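Local coordinates for methylaspartate ammonia-lyase (Citrobacter amalonaticus, PDB 1KKR), which catalyses the reversible anti elimination of ammonia from L-threo-3-methylaspartate to give mesaconate, with magnesium as its cofactor, at residues A[15-20]-A[49-54]; A[170-175]-A[387-392]; A[273-278]-A[286-291]; A[305-310]-A[327-332]. All coordinates share one frame; numbering follows the deposited sequence.

Interaction 1. Residues A[15-20]-A[49-54]; sequences FYFDDQ and AGECVS
Phe15 and Gly50 join strands 3-18 and 47-59 of the three-stranded antiparallel sheet in the enolase-like N-terminal domain. The chain turns a corner at Phe15. The backbone there still takes a hydrogen bond: Gly50 N lies 3.1 Å from Phe15 O. Lys187 of the second subunit also donates to Phe15 O, so this carbonyl serves both the sheet and the dimer interface. The Phe15 ring leaves this strand pair and packs on Cys361 of the substrate site.

Tyr16 comes next and pairs with Ala49 as an antiparallel non-hydrogen-bonded pair, their CA atoms 4.6 Å apart. The two strand segments run at 113° to each other, and the two side chains diverge. The Tyr16 ring meets Ala49 along CD2 and CE2, CD2 lying 3.8 Å from Ala49 CA. Its hydroxyl is hydrogen-bonded to Asp392 of the second subunit, and Lys187 of that subunit makes a cation-pi contact with the ring.

Phe17 does most of the side-chain work. Its CG stands beside the backbone N (chi1 -67°), and the ring reaches back to residues 49-51. Ring carbon CD2 is 3.4 Å from Ala49 O, and CE2 is 4.0 Å from Glu51 CB. Over one face, Gly50 CA makes a CH-pi contact 4.0 Å from the Phe17 ring centroid, only 12° off the ring normal.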
# COMPACT_ATOMS: atom_id res chain seq x y z
N PHE A 15 -6.53 -6.44 -1.78
CA PHE A 15 -7.80 -6.62 -1.08
C PHE A 15 -8.33 -8.05 -1.12
O PHE A 15 -7.62 -8.95 -0.74
CB PHE A 15 -8.85 -5.55 -1.43
CG PHE A 15 -9.84 -5.29 -0.29
CD1 PHE A 15 -9.42 -4.89 0.96
CD2 PHE A 15 -11.18 -5.50 -0.48
CE1 PHE A 15 -10.33 -4.73 1.98
CE2 PHE A 15 -12.09 -5.30 0.52
CZ PHE A 15 -11.68 -4.92 1.74
N TYR A 16 -9.62 -8.24 -1.40
CA TYR A 16 -10.26 -9.53 -1.27
C TYR A 16 -11.10 -9.72 -2.50
O TYR A 16 -11.61 -8.76 -3.08
CB TYR A 16 -11.12 -9.61 0.08
CG TYR A 16 -10.14 -9.51 1.21
CD1 TYR A 16 -9.64 -8.28 1.63
CD2 TYR A 16 -9.57 -10.66 1.74
CE1 TYR A 16 -8.67 -8.19 2.57
CE2 TYR A 16 -8.62 -10.59 2.67
CZ TYR A 16 -8.13 -9.37 3.07
OH TYR A 16 -7.11 -9.41 3.96
N PHE A 17 -11.19 -10.97 -2.93
CA PHE A 17 -12.26 -11.36 -3.80
C PHE A 17 -13.55 -11.52 -2.99
O PHE A 17 -13.57 -12.34 -2.08
CB PHE A 17 -11.96 -12.70 -4.43
CG PHE A 17 -10.82 -12.66 -5.37
CD1 PHE A 17 -10.69 -11.62 -6.22
CD2 PHE A 17 -9.87 -13.65 -5.37
CE1 PHE A 17 -9.65 -11.58 -7.10
CE2 PHE A 17 -8.81 -13.59 -6.26
CZ PHE A 17 -8.71 -12.56 -7.12
N ASP A 18 -14.62 -10.82 -3.37
CA ASP A 18 -15.92 -10.95 -2.69
C ASP A 18 -16.98 -11.51 -3.64
O ASP A 18 -17.08 -11.11 -4.80
CB ASP A 18 -16.41 -9.60 -2.14
CG ASP A 18 -15.64 -9.11 -0.90
OD1 ASP A 18 -15.00 -9.94 -0.20
OD2 ASP A 18 -15.70 -7.91 -0.54
N ASP A 19 -17.82 -12.40 -3.13
CA ASP A 19 -18.95 -12.88 -3.92
C ASP A 19 -20.09 -11.91 -3.78
O ASP A 19 -20.91 -11.98 -2.85
CB ASP A 19 -19.32 -14.25 -3.42
CG ASP A 19 -20.53 -14.86 -4.09
OD1 ASP A 19 -21.36 -14.19 -4.77
OD2 ASP A 19 -20.70 -16.08 -3.89
N GLN A 20 -20.12 -10.98 -4.70
CA GLN A 20 -21.15 -9.98 -4.77
C GLN A 20 -22.57 -10.54 -4.67
O GLN A 20 -23.43 -9.93 -4.05
CB GLN A 20 -21.05 -9.27 -6.11
CG GLN A 20 -21.54 -7.84 -6.02
CD GLN A 20 -21.44 -7.09 -7.35
OE1 GLN A 20 -21.71 -7.65 -8.41
NE2 GLN A 20 -21.04 -5.81 -7.30
N ALA A 49 -9.07 -14.27 -0.05
CA ALA A 49 -7.92 -13.40 -0.30
C ALA A 49 -7.83 -12.99 -1.75
O ALA A 49 -8.01 -13.81 -2.58
CB ALA A 49 -6.66 -14.12 0.03
N GLY A 50 -7.51 -11.74 -2.04
CA GLY A 50 -7.28 -11.33 -3.42
C GLY A 50 -5.92 -11.85 -3.85
O GLY A 50 -4.92 -11.86 -3.12
N GLU A 51 -5.88 -12.30 -5.08
CA GLU A 51 -4.66 -12.82 -5.67
C GLU A 51 -4.29 -12.11 -7.00
O GLU A 51 -5.15 -11.58 -7.68
CB GLU A 51 -4.89 -14.30 -5.93
CG GLU A 51 -5.28 -15.08 -4.65
CD GLU A 51 -5.45 -16.58 -4.83
OE1 GLU A 51 -4.84 -17.16 -5.77
OE2 GLU A 51 -6.20 -17.15 -4.01
N CYS A 52 -3.02 -12.19 -7.37
CA CYS A 52 -2.50 -11.68 -8.61
C CYS A 52 -1.39 -12.59 -9.13
O CYS A 52 -0.91 -13.48 -8.42
CB CYS A 52 -1.90 -10.31 -8.33
SG CYS A 52 -0.52 -10.28 -7.19
N VAL A 53 -0.98 -12.38 -10.37
CA VAL A 53 0.17 -13.07 -10.91
C VAL A 53 1.05 -12.00 -11.45
O VAL A 53 0.62 -11.24 -12.30
CB VAL A 53 -0.20 -13.98 -12.04
CG1 VAL A 53 1.07 -14.53 -12.73
CG2 VAL A 53 -1.09 -15.08 -11.54
N SER A 54 2.25 -11.87 -10.89
CA SER A 54 3.26 -10.95 -11.35
C SER A 54 3.97 -11.53 -12.64
O SER A 54 4.28 -12.74 -12.75
CB SER A 54 4.30 -10.65 -10.25
OG SER A 54 3.77 -9.93 -9.19

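Interaction 2. Residues A[170-175]-A[387-392]; sequences FGQSGD and PGMGFD. With 2AS ((2S,3S)-3-methyl-aspartic acid), chain E.
Gly388 O receives hydrogen bonds from two waters, and both waters lead across to Gln172. The first stands 2.9 Å from Gln172 NE2 and accepts from it. The second donates to Gln172 O at 3.0 Å. A third water donates to Ser173 O and to Met389 O, the latter bond being 2.7 Å. The backbones of these two loops are thus joined through water.

Direct contact comes from Met389, a selenomethionine. Its CG lies beside the backbone N (chi1 -74°) and the chain bends at chi2, which brings the methyl group to Gln172. The two side chains cross at about a right angle. Met389 CE sits over one face of the amide, 3.4 Å from Gln172 OE1 and 3.5 Å from Gln172 CD. Behind it, SE packs 3.9 Å from Gly174 CA. The Phe391 ring approaches Gly171 CA obliquely.

The substrate meets the polar end of the amide, 2AS N lying close to the amide plane. 2AS N donates to Gln172 OE1 at 2.8 Å. Gln172 NE2 donates to the carboxylate oxygen 2AS O at 3.1 Å, with an N-H...O angle of 156°. Nearby, His194 NE2 and Cys361 N also hydrogen-bond the ligand.

The amide uses its acceptor for the amino group and its donor for the carboxylate of the same substrate carbon. This pairing, with the water on NE2, fixes which way round the amide sits.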
# COMPACT_ATOMS: atom_id res chain seq x y z
N PHE A 170 -8.55 10.72 -6.58
CA PHE A 170 -9.78 10.43 -5.83
C PHE A 170 -9.60 9.31 -4.81
O PHE A 170 -9.20 8.19 -5.16
CB PHE A 170 -10.86 10.11 -6.86
CG PHE A 170 -12.16 9.51 -6.30
CD1 PHE A 170 -12.78 10.02 -5.19
CD2 PHE A 170 -12.80 8.48 -6.99
CE1 PHE A 170 -14.01 9.51 -4.76
CE2 PHE A 170 -13.99 7.95 -6.53
CZ PHE A 170 -14.60 8.46 -5.40
N GLY A 171 -9.91 9.61 -3.54
CA GLY A 171 -9.74 8.66 -2.45
C GLY A 171 -11.02 7.95 -2.08
O GLY A 171 -12.11 8.53 -2.10
N GLN A 172 -10.90 6.65 -1.79
CA GLN A 172 -12.09 5.86 -1.50
C GLN A 172 -11.95 5.37 -0.10
O GLN A 172 -10.90 4.93 0.31
CB GLN A 172 -12.29 4.73 -2.51
CG GLN A 172 -11.36 3.47 -2.44
CD GLN A 172 -11.95 2.35 -3.28
OE1 GLN A 172 -13.20 2.15 -3.27
NE2 GLN A 172 -11.10 1.65 -4.03
N SER A 173 -13.03 5.47 0.64
CA SER A 173 -12.95 5.22 2.05
C SER A 173 -13.34 3.82 2.50
O SER A 173 -13.10 3.46 3.67
CB SER A 173 -13.97 6.12 2.69
OG SER A 173 -15.31 5.70 2.31
N GLY A 174 -14.02 3.07 1.62
CA GLY A 174 -14.74 1.88 2.04
C GLY A 174 -15.78 2.30 3.10
O GLY A 174 -16.32 3.42 3.04
N ASP A 175 -16.06 1.45 4.09
CA ASP A 175 -17.12 1.78 5.07
C ASP A 175 -16.61 2.74 6.14
O ASP A 175 -17.36 3.25 6.96
CB ASP A 175 -17.66 0.52 5.76
CG ASP A 175 -18.77 -0.17 4.96
OD1 ASP A 175 -19.75 0.49 4.51
OD2 ASP A 175 -18.67 -1.38 4.69
N PRO A 387 -3.92 0.66 -4.98
CA PRO A 387 -5.01 -0.20 -4.54
C PRO A 387 -5.17 -0.09 -3.03
O PRO A 387 -4.58 0.81 -2.44
CB PRO A 387 -4.45 -1.59 -4.88
CG PRO A 387 -2.98 -1.47 -4.57
CD PRO A 387 -2.64 -0.04 -4.88
N GLY A 388 -5.95 -0.99 -2.43
CA GLY A 388 -6.10 -1.13 -0.98
C GLY A 388 -7.27 -0.33 -0.42
O GLY A 388 -7.81 0.55 -1.06
N MSE A 389 -7.70 -0.67 0.79
CA MSE A 389 -8.77 0.10 1.44
C MSE A 389 -8.22 0.94 2.59
O MSE A 389 -8.99 1.69 3.24
CB MSE A 389 -9.91 -0.77 1.90
CG MSE A 389 -10.78 -1.27 0.76
SE MSE A 389 -11.76 0.30 0.17
CE MSE A 389 -12.31 -0.22 -0.93
N GLY A 390 -6.90 0.91 2.78
CA GLY A 390 -6.25 1.71 3.80
C GLY A 390 -6.14 3.18 3.43
O GLY A 390 -6.01 4.03 4.31
N PHE A 391 -6.28 3.48 2.13
CA PHE A 391 -6.08 4.83 1.54
C PHE A 391 -4.63 5.37 1.58
O PHE A 391 -4.08 5.82 0.56
CB PHE A 391 -7.05 5.87 2.11
CG PHE A 391 -6.60 7.29 1.86
CD1 PHE A 391 -5.95 8.01 2.85
CD2 PHE A 391 -6.74 7.84 0.62
CE1 PHE A 391 -5.53 9.30 2.61
CE2 PHE A 391 -6.30 9.13 0.36
CZ PHE A 391 -5.70 9.85 1.35
N ASP A 392 -4.02 5.39 2.75
CA ASP A 392 -2.70 5.99 2.83
C ASP A 392 -1.72 5.35 1.85
O ASP A 392 -0.97 6.06 1.17
CB ASP A 392 -2.12 5.83 4.24
CG ASP A 392 -3.03 6.41 5.31
OD1 ASP A 392 -3.20 7.65 5.32
OD2 ASP A 392 -3.61 5.67 6.13
C 2AS E . -13.39 -1.15 -5.85
O 2AS E . -12.42 -0.93 -5.11
CA 2AS E . -14.69 -0.33 -5.76
N 2AS E . -14.90 0.29 -4.43
CB 2AS E . -14.78 0.67 -6.95
CG 2AS E . -16.13 1.34 -7.02
OD1 2AS E . -16.54 1.90 -8.04
C4 2AS E . -13.73 1.78 -7.03
OD2 2AS E . -16.83 1.29 -6.03
OXT 2AS E . -13.29 -2.05 -6.69
O HOH W 1 -8.21 1.75 -3.84
O HOH W 2 -8.43 3.27 -0.26
O HOH W 3 -9.95 4.16 3.77

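Interaction 3. Residues A[273-278]-A[286-291]; sequences EGPVDA and RMLTAI. With MG (magnesium ion), chain C.
Val276 and Ile291 reach toward each other tip to tip, Val276 CG1 lying 3.6 Å from Ile291 CD1. This belongs to an apolar cluster between the loop 273-278 and the helix that follows it. Met287, a selenomethionine, comes at Val276 obliquely. Its chain leaves on the side away from the backbone N (chi1 -163°), then folds at both later bonds. The methyl CE ends 3.5 Å from Val276 CG2 and also reaches Ala278 CB, more loosely at 4.5 Å. Pro275 presents the corner of its ring: Pro275 CG is 3.6 Å from Leu288 CD2, the two side chains crossing at about a right angle. The same CG touches Ile291 CD1 at 4.2 Å.

Polar bonds come from just before the helical segment. Gln284 clasps the loop backbone with both ends of its amide, donating to Val276 O and accepting from Ala278 N.

Metal binding falls to Glu273, at the end of strand 270-273. Glu273 is extended and places OE2 2.2 Å from the magnesium ion. Two waters, Asp238, Asp307 and the substrate complete the site. The other oxygen, Glu273 OE1, is hydrogen-bonded to His236.

The loop joins strand 270-273 to helix 281-297 in the TIM-barrel domain. Leu288 and Ile291 also pack on strand 303-306, the next barrel strand, while Pro275 and Ile291 also touch helix 251-259.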
# COMPACT_ATOMS: atom_id res chain seq x y z
N GLU A 273 -22.00 8.76 -8.12
CA GLU A 273 -21.68 7.63 -8.98
C GLU A 273 -22.71 6.55 -8.73
O GLU A 273 -23.12 6.30 -7.58
CB GLU A 273 -20.26 7.11 -8.67
CG GLU A 273 -19.87 5.82 -9.40
CD GLU A 273 -18.42 5.42 -9.30
OE1 GLU A 273 -17.58 6.23 -8.89
OE2 GLU A 273 -18.10 4.27 -9.70
N GLY A 274 -23.11 5.92 -9.83
CA GLY A 274 -23.96 4.75 -9.86
C GLY A 274 -25.32 4.92 -9.25
O GLY A 274 -25.75 4.15 -8.40
N PRO A 275 -25.99 5.99 -9.63
CA PRO A 275 -27.24 6.32 -9.00
C PRO A 275 -28.30 5.22 -9.10
O PRO A 275 -29.05 5.05 -8.11
CB PRO A 275 -27.66 7.59 -9.77
CG PRO A 275 -26.99 7.49 -11.10
CD PRO A 275 -25.62 7.00 -10.64
N VAL A 276 -28.37 4.54 -10.24
CA VAL A 276 -29.34 3.47 -10.44
C VAL A 276 -28.57 2.29 -11.04
O VAL A 276 -27.40 2.42 -11.45
CB VAL A 276 -30.50 3.82 -11.39
CG1 VAL A 276 -31.19 5.09 -11.00
CG2 VAL A 276 -30.00 4.05 -12.77
N ASP A 277 -29.22 1.13 -11.06
CA ASP A 277 -28.71 -0.07 -11.72
C ASP A 277 -29.96 -0.73 -12.31
O ASP A 277 -30.74 -1.35 -11.60
CB ASP A 277 -28.00 -1.02 -10.76
CG ASP A 277 -27.41 -2.23 -11.47
OD1 ASP A 277 -27.70 -2.48 -12.66
OD2 ASP A 277 -26.65 -3.01 -10.89
N ALA A 278 -30.23 -0.43 -13.58
CA ALA A 278 -31.37 -0.94 -14.32
C ALA A 278 -31.21 -2.45 -14.70
O ALA A 278 -32.10 -3.03 -15.29
CB ALA A 278 -31.52 -0.08 -15.60
N ARG A 286 -30.10 4.21 -20.97
CA ARG A 286 -31.32 5.03 -21.00
C ARG A 286 -31.68 5.65 -19.66
O ARG A 286 -32.10 6.81 -19.59
CB ARG A 286 -32.54 4.22 -21.50
CG ARG A 286 -32.56 3.86 -23.01
CD ARG A 286 -33.83 3.05 -23.47
NE ARG A 286 -33.71 1.60 -23.21
CZ ARG A 286 -33.16 0.72 -24.05
NH1 ARG A 286 -33.09 -0.56 -23.72
NH2 ARG A 286 -32.66 1.12 -25.22
N MSE A 287 -31.51 4.92 -18.57
CA MSE A 287 -31.91 5.59 -17.34
C MSE A 287 -30.96 6.70 -16.97
O MSE A 287 -31.37 7.73 -16.49
CB MSE A 287 -31.97 4.68 -16.14
CG MSE A 287 -32.80 5.43 -15.11
SE MSE A 287 -34.30 4.32 -15.10
CE MSE A 287 -33.36 3.48 -13.64
N LEU A 288 -29.67 6.47 -17.14
CA LEU A 288 -28.71 7.54 -16.84
C LEU A 288 -29.05 8.77 -17.69
O LEU A 288 -29.15 9.89 -17.18
CB LEU A 288 -27.28 7.09 -17.01
CG LEU A 288 -26.83 6.03 -15.99
CD1 LEU A 288 -25.40 5.78 -16.13
CD2 LEU A 288 -27.16 6.52 -14.60
N THR A 289 -29.29 8.56 -18.97
CA THR A 289 -29.71 9.66 -19.83
C THR A 289 -30.88 10.44 -19.27
O THR A 289 -30.81 11.68 -19.14
CB THR A 289 -30.07 9.12 -21.19
OG1 THR A 289 -28.89 8.55 -21.77
CG2 THR A 289 -30.45 10.22 -22.15
N ALA A 290 -31.95 9.72 -18.93
CA ALA A 290 -33.13 10.41 -18.37
C ALA A 290 -32.80 11.14 -17.08
O ALA A 290 -33.25 12.25 -16.88
CB ALA A 290 -34.30 9.48 -18.17
N ILE A 291 -31.98 10.56 -16.20
CA ILE A 291 -31.62 11.31 -14.98
C ILE A 291 -30.84 12.64 -15.32
O ILE A 291 -31.08 13.69 -14.72
CB ILE A 291 -30.79 10.44 -14.04
CG1 ILE A 291 -31.68 9.45 -13.27
CG2 ILE A 291 -30.02 11.31 -13.02
CD1 ILE A 291 -30.85 8.39 -12.40
MG MG C . -18.62 2.47 -8.50
O HOH W 4 -19.46 0.63 -7.86
O HOH W 5 -20.73 2.50 -8.87

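Interaction 4. Residues A[305-310]-A[327-332]; sequences VADEWC and MVQIKT. With MG (magnesium ion), chain C; 2AS ((2S,3S)-3-methyl-aspartic acid), chain E.
Asp307 and Lys331 bring their side chains together at about a right angle. The Asp307 CG is anti to the backbone N (chi1 173°), and the Lys331 chain bends at its third torsion to meet it. Lys331 NZ forms a salt bridge with both carboxylate oxygens, 2.9 Å from Asp307 OD1 and 2.7 Å from Asp307 OD2. Each oxygen uses its syn lone pair, so NZ sits in the fork of the carboxylate. Asp307 OD2 also binds the magnesium ion at 2.2 Å. The metal and the lysine together fix how the carboxylate is turned.

Gln329 extends fully beside this pair. Its NE2 donates to 2AS OD1 at 3.1 Å, with an N-H...O angle of 154°, and that substrate oxygen is itself a magnesium ligand. Its OE1 is held by Gly359 N. Glu308 points its CB away but curls back. Its two carboxylate oxygens each accept from one of the metal-bound waters.

Behind the site the strands run parallel. Ala306 N donates to Met327 O, and Ala306 O accepts from Gln329 N. Val305 and Met327, a selenomethionine, lie side by side and point the same way, Val305 CG2 being 3.7 Å from Met327 SE. On the other face Ala306 CB meets Val328 CG1 at 3.9 Å, and both residues pack on Phe319 of helix 313-321.

This is a beta-alpha-beta unit of a TIM barrel. Metal ligand, substrate-binding glutamine and proton acceptor Lys331 gather at the C-terminal ends of its strands, as in the enolase superfamily.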
# COMPACT_ATOMS: atom_id res chain seq x y z
N VAL A 305 -22.11 9.90 -12.47
CA VAL A 305 -21.08 9.03 -12.99
C VAL A 305 -21.56 7.57 -13.23
O VAL A 305 -22.03 6.91 -12.31
CB VAL A 305 -19.91 8.88 -11.98
CG1 VAL A 305 -18.76 8.06 -12.59
CG2 VAL A 305 -19.38 10.23 -11.46
N ALA A 306 -21.37 7.08 -14.46
CA ALA A 306 -21.62 5.67 -14.79
C ALA A 306 -20.53 4.78 -14.25
O ALA A 306 -19.38 5.19 -14.17
CB ALA A 306 -21.68 5.52 -16.28
N ASP A 307 -20.88 3.55 -13.86
CA ASP A 307 -19.84 2.56 -13.55
C ASP A 307 -20.33 1.19 -13.97
O ASP A 307 -19.90 0.66 -14.98
CB ASP A 307 -19.46 2.67 -12.06
CG ASP A 307 -18.50 1.57 -11.57
OD1 ASP A 307 -17.82 0.88 -12.37
OD2 ASP A 307 -18.31 1.38 -10.35
N GLU A 308 -21.26 0.61 -13.20
CA GLU A 308 -21.79 -0.71 -13.54
C GLU A 308 -22.38 -0.71 -14.94
O GLU A 308 -23.14 0.17 -15.27
CB GLU A 308 -22.86 -1.09 -12.55
CG GLU A 308 -22.34 -1.48 -11.14
CD GLU A 308 -21.75 -0.37 -10.26
OE1 GLU A 308 -21.02 -0.76 -9.29
OE2 GLU A 308 -22.04 0.85 -10.45
N TRP A 309 -22.05 -1.75 -15.70
CA TRP A 309 -22.51 -1.96 -17.09
C TRP A 309 -21.65 -1.20 -18.10
O TRP A 309 -21.81 -1.39 -19.32
CB TRP A 309 -23.99 -1.67 -17.28
CG TRP A 309 -24.72 -2.52 -16.39
CD1 TRP A 309 -25.38 -2.13 -15.28
CD2 TRP A 309 -24.81 -3.95 -16.43
NE1 TRP A 309 -25.92 -3.22 -14.65
CE2 TRP A 309 -25.57 -4.35 -15.32
CE3 TRP A 309 -24.34 -4.94 -17.30
CZ2 TRP A 309 -25.88 -5.70 -15.05
CZ3 TRP A 309 -24.63 -6.29 -17.02
CH2 TRP A 309 -25.39 -6.65 -15.91
N CYS A 310 -20.69 -0.44 -17.59
CA CYS A 310 -19.79 0.33 -18.42
C CYS A 310 -18.39 -0.23 -18.29
O CYS A 310 -17.58 0.34 -17.59
CB CYS A 310 -19.78 1.81 -17.99
SG CYS A 310 -18.99 2.89 -19.25
N MSE A 327 -19.72 11.84 -16.47
CA MSE A 327 -18.45 11.11 -16.28
C MSE A 327 -18.69 9.58 -16.31
O MSE A 327 -19.75 9.12 -15.91
CB MSE A 327 -17.86 11.51 -14.90
CG MSE A 327 -16.45 10.97 -14.50
SE MSE A 327 -16.12 11.49 -12.75
CE MSE A 327 -15.02 12.08 -12.92
N VAL A 328 -17.72 8.80 -16.77
CA VAL A 328 -17.82 7.34 -16.76
C VAL A 328 -16.59 6.78 -16.10
O VAL A 328 -15.46 7.28 -16.33
CB VAL A 328 -17.87 6.71 -18.16
CG1 VAL A 328 -19.17 7.05 -18.89
CG2 VAL A 328 -16.69 7.13 -18.97
N GLN A 329 -16.78 5.77 -15.26
CA GLN A 329 -15.61 5.11 -14.68
C GLN A 329 -15.04 4.08 -15.62
O GLN A 329 -15.66 3.07 -15.87
CB GLN A 329 -15.85 4.47 -13.30
CG GLN A 329 -14.54 3.87 -12.78
CD GLN A 329 -14.56 3.10 -11.44
OE1 GLN A 329 -13.60 2.38 -11.15
NE2 GLN A 329 -15.58 3.28 -10.62
N ILE A 330 -13.79 4.29 -16.02
CA ILE A 330 -13.03 3.37 -16.81
C ILE A 330 -12.36 2.51 -15.73
O ILE A 330 -11.32 2.86 -15.16
CB ILE A 330 -11.98 4.17 -17.63
CG1 ILE A 330 -12.67 5.22 -18.51
CG2 ILE A 330 -11.13 3.22 -18.45
CD1 ILE A 330 -11.72 6.20 -19.25
N LYS A 331 -12.95 1.36 -15.45
CA LYS A 331 -12.49 0.55 -14.34
C LYS A 331 -11.37 -0.33 -14.90
O LYS A 331 -11.64 -1.38 -15.44
CB LYS A 331 -13.68 -0.21 -13.75
CG LYS A 331 -13.37 -0.77 -12.35
CD LYS A 331 -14.59 -1.38 -11.69
CE LYS A 331 -15.30 -0.41 -10.82
NZ LYS A 331 -16.66 -0.81 -10.35
N THR A 332 -10.12 0.16 -14.81
CA THR A 332 -8.99 -0.36 -15.56
C THR A 332 -8.89 -1.88 -15.77
O THR A 332 -8.65 -2.31 -16.87
CB THR A 332 -7.64 0.26 -15.12
OG1 THR A 332 -7.41 0.07 -13.73
CG2 THR A 332 -7.70 1.80 -15.29
MG MG C . -18.62 2.47 -8.50
C 2AS E . -13.39 -1.15 -5.85
O 2AS E . -12.42 -0.93 -5.11
CA 2AS E . -14.69 -0.33 -5.76
N 2AS E . -14.90 0.29 -4.43
CB 2AS E . -14.78 0.67 -6.95
CG 2AS E . -16.13 1.34 -7.02
OD1 2AS E . -16.54 1.90 -8.04
C4 2AS E . -13.73 1.78 -7.03
OD2 2AS E . -16.83 1.29 -6.03
OXT 2AS E . -13.29 -2.05 -6.69
O HOH W 4 -19.46 0.63 -7.86
O HOH W 5 -20.73 2.50 -8.87
O HOH W 6 -14.75 0.39 -17.46

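Interactions 2, 3 and 4 all belong to the barrel domain and converge on the bound substrate and magnesium. Interactions 3 and 4 are neighbours, with centres 12 Å apart, and share the metal and its two waters. Gly274 N lies 2.9 Å from Val305 O, and Asp277 OD1 2.8 Å from Trp309 NE1, both probable hydrogen bonds. Interactions 2 and 4 do not touch, their centres being 18 Å apart, but they grip opposite ends of the same substrate. Interaction 1 lies in the N-terminal domain. It meets interaction 2 where Phe15 CE1 packs 3.7 Å from Met389 CG. The Phe15 side chain is about 7 Å from the substrate.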